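Local coordinates for protein apoptosis regulator Bcl-2 homolog (Canarypox virus, PDB 5WOS) that inhibits apoptosis of the host cell, interacting with proapoptotic BAK1 and BAX and with BH3-containing proteins such as BIM, BID and PUMA, at residues Q24-E29 with M52-L57; N35-V40 with N44-V49; V62-D67 with G102-K107. All coordinates share one frame; numbering follows the deposited sequence.

Contact 1 of 3, residues Q24-E29 with M52-L57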
loop_
_atom_site.group_PDB
_atom_site.type_symbol
_atom_site.label_atom_id
_atom_site.label_comp_id
_atom_site.label_asym_id
_atom_site.label_seq_id
_atom_site.Cartn_x
_atom_site.Cartn_y
_atom_site.Cartn_z
ATOM N N GLN A 24 -0.422 -5.236 -7.193
ATOM C CA GLN A 24 0.229 -6.510 -7.471
ATOM C C GLN A 24 1.537 -6.306 -8.227
ATOM O O GLN A 24 2.555 -6.929 -7.905
ATOM C CB GLN A 24 -0.721 -7.411 -8.258
ATOM C CG GLN A 24 -0.444 -8.892 -8.103
ATOM C CD GLN A 24 -1.677 -9.732 -8.356
ATOM O OE1 GLN A 24 -2.559 -9.349 -9.126
ATOM N NE2 GLN A 24 -1.752 -10.882 -7.695
ATOM N N ASN A 25 1.539 -5.420 -9.220
ATOM C CA ASN A 25 2.739 -5.229 -10.022
ATOM C C ASN A 25 3.799 -4.412 -9.293
ATOM O O ASN A 25 4.995 -4.646 -9.497
ATOM C CB ASN A 25 2.376 -4.574 -11.356
ATOM C CG ASN A 25 1.928 -5.588 -12.395
ATOM O OD1 ASN A 25 2.752 -6.225 -13.049
ATOM N ND2 ASN A 25 0.618 -5.742 -12.552
ATOM N N TYR A 26 3.402 -3.462 -8.442
ATOM C CA TYR A 26 4.407 -2.732 -7.679
ATOM C C TYR A 26 5.098 -3.647 -6.674
ATOM O O TYR A 26 6.323 -3.588 -6.511
ATOM C CB TYR A 26 3.785 -1.532 -6.970
ATOM C CG TYR A 26 4.803 -0.744 -6.176
ATOM C CD1 TYR A 26 4.770 -0.724 -4.790
ATOM C CD2 TYR A 26 5.815 -0.046 -6.816
ATOM C CE1 TYR A 26 5.707 -0.019 -4.067
ATOM C CE2 TYR A 26 6.751 0.665 -6.103
ATOM C CZ TYR A 26 6.695 0.672 -4.728
ATOM O OH TYR A 26 7.634 1.380 -4.012
ATOM N N PHE A 27 4.336 -4.500 -5.989
ATOM C CA PHE A 27 4.954 -5.462 -5.085
ATOM C C PHE A 27 5.926 -6.355 -5.844
ATOM O O PHE A 27 7.074 -6.542 -5.425
ATOM C CB PHE A 27 3.880 -6.301 -4.384
ATOM C CG PHE A 27 3.101 -5.553 -3.333
ATOM C CD1 PHE A 27 3.218 -4.179 -3.188
ATOM C CD2 PHE A 27 2.252 -6.235 -2.477
ATOM C CE1 PHE A 27 2.498 -3.504 -2.217
ATOM C CE2 PHE A 27 1.535 -5.567 -1.509
ATOM C CZ PHE A 27 1.659 -4.201 -1.379
ATOM N N ILE A 28 5.484 -6.900 -6.980
ATOM C CA ILE A 28 6.371 -7.698 -7.825
ATOM C C ILE A 28 7.630 -6.909 -8.160
ATOM O O ILE A 28 8.756 -7.374 -7.943
ATOM C CB ILE A 28 5.630 -8.143 -9.099
ATOM C CG1 ILE A 28 4.539 -9.157 -8.746
ATOM C CG2 ILE A 28 6.601 -8.747 -10.110
ATOM C CD1 ILE A 28 3.569 -9.419 -9.868
ATOM N N GLU A 29 7.459 -5.700 -8.700
ATOM C CA GLU A 29 8.619 -4.911 -9.096
ATOM C C GLU A 29 9.510 -4.599 -7.901
ATOM O O GLU A 29 10.741 -4.619 -8.017
ATOM C CB GLU A 29 8.175 -3.620 -9.785
ATOM C CG GLU A 29 9.351 -2.747 -10.239
ATOM C CD GLU A 29 8.969 -1.713 -11.287
ATOM O OE1 GLU A 29 7.845 -1.788 -11.826
ATOM O OE2 GLU A 29 9.798 -0.825 -11.577
ATOM N N MET A 52 5.681 7.521 -6.181
ATOM C CA MET A 52 5.183 7.973 -4.886
ATOM C C MET A 52 5.622 7.033 -3.771
ATOM O O MET A 52 6.091 7.477 -2.716
ATOM C CB MET A 52 3.660 8.081 -4.920
ATOM C CG MET A 52 3.136 9.244 -5.738
ATOM S SD MET A 52 1.340 9.311 -5.700
ATOM C CE MET A 52 1.041 10.877 -6.514
ATOM N N CYS A 53 5.475 5.724 -3.984
ATOM C CA CYS A 53 5.850 4.763 -2.952
ATOM C C CYS A 53 7.362 4.686 -2.783
ATOM O O CYS A 53 7.848 4.466 -1.668
ATOM C CB CYS A 53 5.284 3.382 -3.286
ATOM S SG CYS A 53 3.477 3.301 -3.317
ATOM N N ASP A 54 8.118 4.865 -3.867
ATOM C CA ASP A 54 9.572 4.815 -3.766
ATOM C C ASP A 54 10.124 6.008 -2.995
ATOM O O ASP A 54 11.199 5.905 -2.392
ATOM C CB ASP A 54 10.198 4.751 -5.160
ATOM C CG ASP A 54 10.045 3.388 -5.810
ATOM O OD1 ASP A 54 9.511 2.469 -5.155
ATOM O OD2 ASP A 54 10.462 3.236 -6.977
ATOM N N ILE A 55 9.420 7.141 -3.009
ATOM C CA ILE A 55 9.829 8.281 -2.190
ATOM C C ILE A 55 9.562 7.992 -0.718
ATOM O O ILE A 55 10.422 8.216 0.142
ATOM C CB ILE A 55 9.105 9.563 -2.639
ATOM C CG1 ILE A 55 9.345 9.841 -4.126
ATOM C CG2 ILE A 55 9.588 10.756 -1.819
ATOM C CD1 ILE A 55 8.335 10.797 -4.730
ATOM N N ILE A 56 8.363 7.497 -0.407
ATOM C CA ILE A 56 8.023 7.183 0.979
ATOM C C ILE A 56 8.990 6.147 1.539
ATOM O O ILE A 56 9.501 6.287 2.656
ATOM C CB ILE A 56 6.561 6.708 1.071
ATOM C CG1 ILE A 56 5.623 7.909 0.944
ATOM C CG2 ILE A 56 6.302 5.964 2.379
ATOM C CD1 ILE A 56 4.180 7.531 0.736
ATOM N N LEU A 57 9.252 5.089 0.772
ATOM C CA LEU A 57 10.181 4.061 1.224
ATOM C C LEU A 57 11.562 4.649 1.476
ATOM O O LEU A 57 12.162 4.432 2.534
ATOM C CB LEU A 57 10.251 2.934 0.190
ATOM C CG LEU A 57 9.040 1.997 0.130
ATOM C CD1 LEU A 57 9.123 1.093 -1.088
ATOM C CD2 LEU A 57 8.938 1.164 1.396
#
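Tyr26 and Cys53 mark the nearest backbone approach of two helices, their CA atoms 9.0 Å apart. The short axes of 24-29 and 52-57 run in roughly the same direction, crossing at -48°, and come no closer than 12.3 Å, so a long side chain has to bridge the interval. Tyrosine suits the task: CG of Tyr26 is anti to its own N (chi1 -180°), which sends the ring straight across. At its far end the phenol donates to Asp54, with OH and OD1 2.5 Å apart; the bond is very short in the model and its exact length doubtful. OD1 lies in the ring plane, at the edge, while the carboxylate is turned 41° from the ring. Beside this polar pair, CB of Cys53 rests 3.4 Å from CZ of Tyr26, and SG of Cys53 makes an oblique sulfur-aromatic contact, 4.6 Å from the ring centroid. CD1 of Leu57 reaches the ring edge near the hydroxyl, 3.3 Å from OH of Tyr26. This is interior helix packing of the all-helical Bcl-2 fold, joining helix 14-32 to helix 43-69, with Ala103 of helix 92-112 also against the Tyr26 ring and helix 121-138 beside Phe27.

Contact 2 of 3, residues N35-V40 with N44-V49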
loop_
_atom_site.group_PDB
_atom_site.type_symbol
_atom_site.label_atom_id
_atom_site.label_comp_id
_atom_site.label_asym_id
_atom_site.label_seq_id
_atom_site.Cartn_x
_atom_site.Cartn_y
_atom_site.Cartn_z
ATOM N N ASN A 35 11.317 -4.677 -14.027
ATOM C CA ASN A 35 10.374 -3.683 -14.518
ATOM C C ASN A 35 9.029 -4.324 -14.838
ATOM O O ASN A 35 8.959 -5.393 -15.452
ATOM C CB ASN A 35 10.936 -3.002 -15.764
ATOM C CG ASN A 35 10.015 -1.930 -16.306
ATOM O OD1 ASN A 35 9.213 -1.354 -15.568
ATOM N ND2 ASN A 35 10.122 -1.655 -17.601
ATOM N N ARG A 36 7.953 -3.657 -14.418
ATOM C CA ARG A 36 6.596 -4.139 -14.647
ATOM C C ARG A 36 5.742 -3.118 -15.388
ATOM O O ARG A 36 4.517 -3.260 -15.437
ATOM C CB ARG A 36 5.940 -4.517 -13.319
ATOM C CG ARG A 36 6.682 -5.606 -12.551
ATOM C CD ARG A 36 6.627 -6.951 -13.259
ATOM N NE ARG A 36 5.256 -7.424 -13.440
ATOM C CZ ARG A 36 4.925 -8.677 -13.745
ATOM N NH1 ARG A 36 5.867 -9.600 -13.898
ATOM N NH2 ARG A 36 3.651 -9.011 -13.892
ATOM N N ASN A 37 6.365 -2.096 -15.981
ATOM C CA ASN A 37 5.610 -1.063 -16.685
ATOM C C ASN A 37 4.828 -1.610 -17.871
ATOM O O ASN A 37 3.890 -0.951 -18.332
ATOM C CB ASN A 37 6.548 0.039 -17.176
ATOM C CG ASN A 37 7.264 0.735 -16.048
ATOM O OD1 ASN A 37 6.769 0.795 -14.922
ATOM N ND2 ASN A 37 8.438 1.275 -16.342
ATOM N N PHE A 38 5.195 -2.782 -18.385
ATOM C CA PHE A 38 4.554 -3.347 -19.565
ATOM C C PHE A 38 3.695 -4.563 -19.244
ATOM O O PHE A 38 3.284 -5.280 -20.163
ATOM C CB PHE A 38 5.617 -3.702 -20.603
ATOM C CG PHE A 38 6.588 -2.584 -20.871
ATOM C CD1 PHE A 38 6.145 -1.374 -21.383
ATOM C CD2 PHE A 38 7.940 -2.743 -20.607
ATOM C CE1 PHE A 38 7.031 -0.345 -21.627
ATOM C CE2 PHE A 38 8.831 -1.716 -20.850
ATOM C CZ PHE A 38 8.377 -0.516 -21.363
ATOM N N HIS A 39 3.422 -4.821 -17.964
ATOM C CA HIS A 39 2.453 -5.829 -17.559
ATOM C C HIS A 39 1.182 -5.230 -16.984
ATOM O O HIS A 39 0.180 -5.942 -16.875
ATOM C CB HIS A 39 3.060 -6.771 -16.508
ATOM C CG HIS A 39 4.259 -7.524 -16.988
ATOM N ND1 HIS A 39 5.532 -6.995 -16.956
ATOM C CD2 HIS A 39 4.382 -8.768 -17.509
ATOM C CE1 HIS A 39 6.386 -7.880 -17.438
ATOM N NE2 HIS A 39 5.714 -8.964 -17.781
ATOM N N VAL A 40 1.200 -3.952 -16.618
ATOM C CA VAL A 40 0.074 -3.292 -15.967
ATOM C C VAL A 40 -0.888 -2.782 -17.026
ATOM O O VAL A 40 -0.499 -2.425 -18.143
ATOM C CB VAL A 40 0.545 -2.137 -15.053
ATOM C CG1 VAL A 40 1.369 -2.671 -13.896
ATOM C CG2 VAL A 40 1.331 -1.091 -15.843
ATOM N N ASN A 44 0.364 4.863 -17.065
ATOM C CA ASN A 44 0.600 6.193 -16.511
ATOM C C ASN A 44 0.392 6.206 -15.001
ATOM O O ASN A 44 1.203 6.771 -14.257
ATOM C CB ASN A 44 -0.305 7.217 -17.194
ATOM C CG ASN A 44 0.269 7.708 -18.505
ATOM O OD1 ASN A 44 1.481 7.891 -18.634
ATOM N ND2 ASN A 44 -0.596 7.914 -19.491
ATOM N N THR A 45 -0.692 5.591 -14.524
ATOM C CA THR A 45 -0.895 5.490 -13.083
ATOM C C THR A 45 0.261 4.753 -12.419
ATOM O O THR A 45 0.758 5.179 -11.370
ATOM C CB THR A 45 -2.217 4.782 -12.779
ATOM O OG1 THR A 45 -3.307 5.546 -13.308
ATOM C CG2 THR A 45 -2.410 4.623 -11.280
ATOM N N TYR A 46 0.704 3.646 -13.016
ATOM C CA TYR A 46 1.724 2.826 -12.373
ATOM C C TYR A 46 2.994 3.628 -12.123
ATOM O O TYR A 46 3.589 3.539 -11.044
ATOM C CB TYR A 46 2.024 1.591 -13.222
ATOM C CG TYR A 46 3.007 0.648 -12.570
ATOM C CD1 TYR A 46 2.643 -0.095 -11.463
ATOM C CD2 TYR A 46 4.298 0.499 -13.064
ATOM C CE1 TYR A 46 3.527 -0.950 -10.858
ATOM C CE2 TYR A 46 5.189 -0.362 -12.464
ATOM C CZ TYR A 46 4.797 -1.081 -11.358
ATOM O OH TYR A 46 5.672 -1.943 -10.744
ATOM N N ILE A 47 3.419 4.425 -13.104
ATOM C CA ILE A 47 4.622 5.236 -12.933
ATOM C C ILE A 47 4.442 6.217 -11.782
ATOM O O ILE A 47 5.336 6.390 -10.944
ATOM C CB ILE A 47 4.971 5.952 -14.252
ATOM C CG1 ILE A 47 5.929 5.097 -15.089
ATOM C CG2 ILE A 47 5.615 7.314 -14.000
ATOM C CD1 ILE A 47 5.377 3.747 -15.491
ATOM N N ILE A 48 3.283 6.869 -11.712
ATOM C CA ILE A 48 3.043 7.834 -10.642
ATOM C C ILE A 48 3.048 7.136 -9.286
ATOM O O ILE A 48 3.774 7.532 -8.367
ATOM C CB ILE A 48 1.727 8.592 -10.892
ATOM C CG1 ILE A 48 1.893 9.517 -12.100
ATOM C CG2 ILE A 48 1.324 9.400 -9.659
ATOM C CD1 ILE A 48 0.622 10.245 -12.527
ATOM N N VAL A 49 2.238 6.084 -9.138
ATOM C CA VAL A 49 2.180 5.378 -7.860
ATOM C C VAL A 49 3.521 4.724 -7.547
ATOM O O VAL A 49 3.954 4.692 -6.391
ATOM C CB VAL A 49 1.037 4.347 -7.867
ATOM C CG1 VAL A 49 1.030 3.550 -6.568
ATOM C CG2 VAL A 49 -0.304 5.044 -8.060
#
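Tyr46 meets Val40, Asn37 and Arg36 of the preceding loop with a face, an edge and the hydroxyl end of its side chain. A chi1 of -176° points the phenol away from the backbone of helix 43-69 and into the curve of residues 35-40. Over one face lies a methyl of Val40: CG1 is 4.0 Å from the ring centroid and 21° off the ring normal, a CH-pi contact, while CG2 of Val40 reaches back to CB of Tyr46 at 3.8 Å. A branched aliphatic residue suits this place because one methyl can cover the ring and the other its stem. Asn37 arrives at the ring edge. Its OD1 lies in the ring plane, 3.1 Å from CD2 of Tyr46, where the polarised C-H groups would suit a carbonyl oxygen, and the amide is turned 70° from the ring. The loop contains a type I beta turn, His39 N to Arg36 O, overlapped at its start by an Asx turn in which Asn35 OD1 accepts from Asn37 N; the position of that OD1 is less sure. CD1 of Ile47 comes over a face of the Asn37 amide, 3.3 Å from OD1 of Asn37. At the phenol end, CB of Arg36 sits 3.7 Å from OH of Tyr46. Beyond CB the arginine bends at chi2 and chi3, folding its guanidinium over one face of the His39 imidazole, offset from its centre, with Asn25 of helix 14-32 as its polar partner. The hydroxyl of buried Tyr46 finds its main partner in Glu29 of that same helix, whose carboxylate also accepts from the backbone N of Arg36.

Contact 3 of 3, residues V62-D67 with G102-K107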
loop_
_atom_site.group_PDB
_atom_site.type_symbol
_atom_site.label_atom_id
_atom_site.label_comp_id
_atom_site.label_asym_id
_atom_site.label_seq_id
_atom_site.Cartn_x
_atom_site.Cartn_y
_atom_site.Cartn_z
ATOM N N VAL A 62 13.720 3.146 7.356
ATOM C CA VAL A 62 14.301 2.896 8.672
ATOM C C VAL A 62 13.206 2.767 9.723
ATOM O O VAL A 62 13.212 1.838 10.540
ATOM C CB VAL A 62 15.298 4.012 9.031
ATOM C CG1 VAL A 62 15.852 3.813 10.440
ATOM C CG2 VAL A 62 16.425 4.058 8.012
ATOM N N GLU A 63 12.261 3.708 9.737
ATOM C CA GLU A 63 11.138 3.601 10.663
ATOM C C GLU A 63 10.360 2.313 10.436
ATOM O O GLU A 63 9.998 1.620 11.395
ATOM C CB GLU A 63 10.222 4.818 10.524
ATOM C CG GLU A 63 10.695 6.038 11.297
ATOM C CD GLU A 63 10.764 5.791 12.796
ATOM O OE1 GLU A 63 9.762 5.313 13.369
ATOM O OE2 GLU A 63 11.826 6.059 13.399
ATOM N N PHE A 64 10.089 1.977 9.173
ATOM C CA PHE A 64 9.414 0.720 8.871
ATOM C C PHE A 64 10.159 -0.468 9.473
ATOM O O PHE A 64 9.538 -1.390 10.013
ATOM C CB PHE A 64 9.286 0.541 7.358
ATOM C CG PHE A 64 8.314 1.486 6.696
ATOM C CD1 PHE A 64 7.507 2.335 7.436
ATOM C CD2 PHE A 64 8.199 1.503 5.313
ATOM C CE1 PHE A 64 6.614 3.187 6.812
ATOM C CE2 PHE A 64 7.310 2.353 4.681
ATOM C CZ PHE A 64 6.514 3.195 5.431
ATOM N N ARG A 65 11.492 -0.469 9.372
ATOM C CA ARG A 65 12.295 -1.566 9.912
ATOM C C ARG A 65 12.145 -1.686 11.425
ATOM O O ARG A 65 12.180 -2.794 11.972
ATOM C CB ARG A 65 13.764 -1.361 9.547
ATOM C CG ARG A 65 14.670 -2.554 9.829
ATOM C CD ARG A 65 16.121 -2.205 9.511
ATOM N NE ARG A 65 16.918 -3.378 9.146
ATOM C CZ ARG A 65 17.827 -3.973 9.919
ATOM N NH1 ARG A 65 18.482 -5.032 9.462
ATOM N NH2 ARG A 65 18.092 -3.522 11.139
ATOM N N LYS A 66 12.001 -0.558 12.123
ATOM C CA LYS A 66 11.845 -0.608 13.573
ATOM C C LYS A 66 10.446 -1.069 13.956
ATOM O O LYS A 66 10.282 -1.975 14.782
ATOM C CB LYS A 66 12.137 0.763 14.175
ATOM C CG LYS A 66 13.516 1.292 13.860
ATOM C CD LYS A 66 13.748 2.572 14.619
ATOM C CE LYS A 66 14.977 3.303 14.138
ATOM N NZ LYS A 66 14.953 4.711 14.625
ATOM N N ASP A 67 9.421 -0.457 13.358
ATOM C CA ASP A 67 8.043 -0.814 13.677
ATOM C C ASP A 67 7.757 -2.275 13.354
ATOM O O ASP A 67 6.934 -2.911 14.021
ATOM C CB ASP A 67 7.076 0.087 12.904
ATOM C CG ASP A 67 7.347 1.569 13.109
ATOM O OD1 ASP A 67 7.754 1.970 14.223
ATOM O OD2 ASP A 67 7.147 2.336 12.147
ATOM N N GLY A 102 2.964 -1.697 2.835
ATOM C CA GLY A 102 2.626 -3.032 2.376
ATOM C C GLY A 102 3.725 -3.638 1.524
ATOM O O GLY A 102 4.079 -4.809 1.689
ATOM N N ALA A 103 4.288 -2.844 0.607
ATOM C CA ALA A 103 5.379 -3.332 -0.228
ATOM C C ALA A 103 6.571 -3.761 0.619
ATOM O O ALA A 103 7.166 -4.817 0.377
ATOM C CB ALA A 103 5.797 -2.257 -1.229
ATOM N N TYR A 104 6.933 -2.957 1.621
ATOM C CA TYR A 104 8.075 -3.301 2.462
ATOM C C TYR A 104 7.840 -4.621 3.187
ATOM O O TYR A 104 8.712 -5.498 3.202
ATOM C CB TYR A 104 8.356 -2.183 3.467
ATOM C CG TYR A 104 9.510 -2.507 4.385
ATOM C CD1 TYR A 104 10.791 -2.666 3.878
ATOM C CD2 TYR A 104 9.321 -2.671 5.750
ATOM C CE1 TYR A 104 11.855 -2.968 4.704
ATOM C CE2 TYR A 104 10.382 -2.976 6.588
ATOM C CZ TYR A 104 11.647 -3.123 6.057
ATOM O OH TYR A 104 12.711 -3.426 6.873
ATOM N N VAL A 105 6.667 -4.774 3.807
ATOM C CA VAL A 105 6.337 -6.025 4.491
ATOM C C VAL A 105 6.484 -7.201 3.536
ATOM O O VAL A 105 7.070 -8.236 3.878
ATOM C CB VAL A 105 4.917 -5.951 5.082
ATOM C CG1 VAL A 105 4.368 -7.343 5.391
ATOM C CG2 VAL A 105 4.918 -5.105 6.341
ATOM N N THR A 106 5.950 -7.058 2.323
ATOM C CA THR A 106 6.024 -8.139 1.346
ATOM C C THR A 106 7.473 -8.535 1.089
ATOM O O THR A 106 7.821 -9.721 1.126
ATOM C CB THR A 106 5.334 -7.715 0.047
ATOM O OG1 THR A 106 4.001 -7.271 0.334
ATOM C CG2 THR A 106 5.260 -8.872 -0.930
ATOM N N LYS A 107 8.338 -7.552 0.827
ATOM C CA LYS A 107 9.755 -7.852 0.664
ATOM C C LYS A 107 10.313 -8.519 1.915
ATOM O O LYS A 107 11.085 -9.480 1.825
ATOM C CB LYS A 107 10.537 -6.575 0.350
ATOM C CG LYS A 107 11.649 -6.748 -0.688
ATOM C CD LYS A 107 12.811 -5.801 -0.418
ATOM C CE LYS A 107 13.586 -5.468 -1.684
ATOM N NZ LYS A 107 14.091 -6.683 -2.381
#
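Tyr104 on helix 92-112 gives up the larger part of the surface buried here, laying its ring against Phe64 and Arg65 of helix 43-69. Its first torsion, 179°, turns the ring outward from its helix to span the 7.7 Å between the CA atoms of Tyr104 and Phe64. CD2 of Tyr104 lies 3.6 Å from CB of Phe64, and CE2 is almost as close to the same carbon, so one side of the phenol rests obliquely on the root of the phenylalanine. The two aromatic side chains slide past each other in opposite directions: CD2 of Phe64 runs back toward CB of Tyr104 at 4.1 Å, so that each ring lies near the other's stem and the rings do not stack. Further along, OH of Tyr104 ends 3.5 Å from CB of Arg65. The arginine contributes only its aliphatic root, because its extended chain leads the guanidinium away from the contact; a long, flexible residue can thus cover the tyrosine while its charge stays at the exposed surface. Tyrosine is fitting at such a border: it is partly exposed, with its carbon ring packed also on Leu57, Ile61 and Ile68 of helix 43-69 and its hydroxyl at the Arg65 end of the contact. The ring of Phe64 stacks edge-to-face with Phe101 and packs on an apolar side chain of the bound peptide. Phe64 thus meets the peptide and, through its stem, Tyr104, which is consistent with a place in the wall of the BH3-binding groove of the Bcl-2 fold.

Helix 43-69 takes part in all three contacts. Contact 2 is nested inside the loop that contact 1 closes, their centres about 10 Å apart. They touch through polar groups: Glu29 OE1 lies 2.4 Å from Tyr46 OH, a probable hydrogen bond of doubtful length, and Asn25 OD1 lies 2.8 Å from Arg36 NE. Contact 3 follows contact 1 along the chain, with centres about 12 Å apart, and the join is packing: Tyr26 CE1 lies 3.6 Å from Ala103 CB. Contacts 2 and 3 do not touch. The bound peptide reaches contact 1 through Met52 and Ile56 and contact 3 through Phe64 and Asp67, consistent with these residues lining the BH3-binding groove of Bcl-2 proteins.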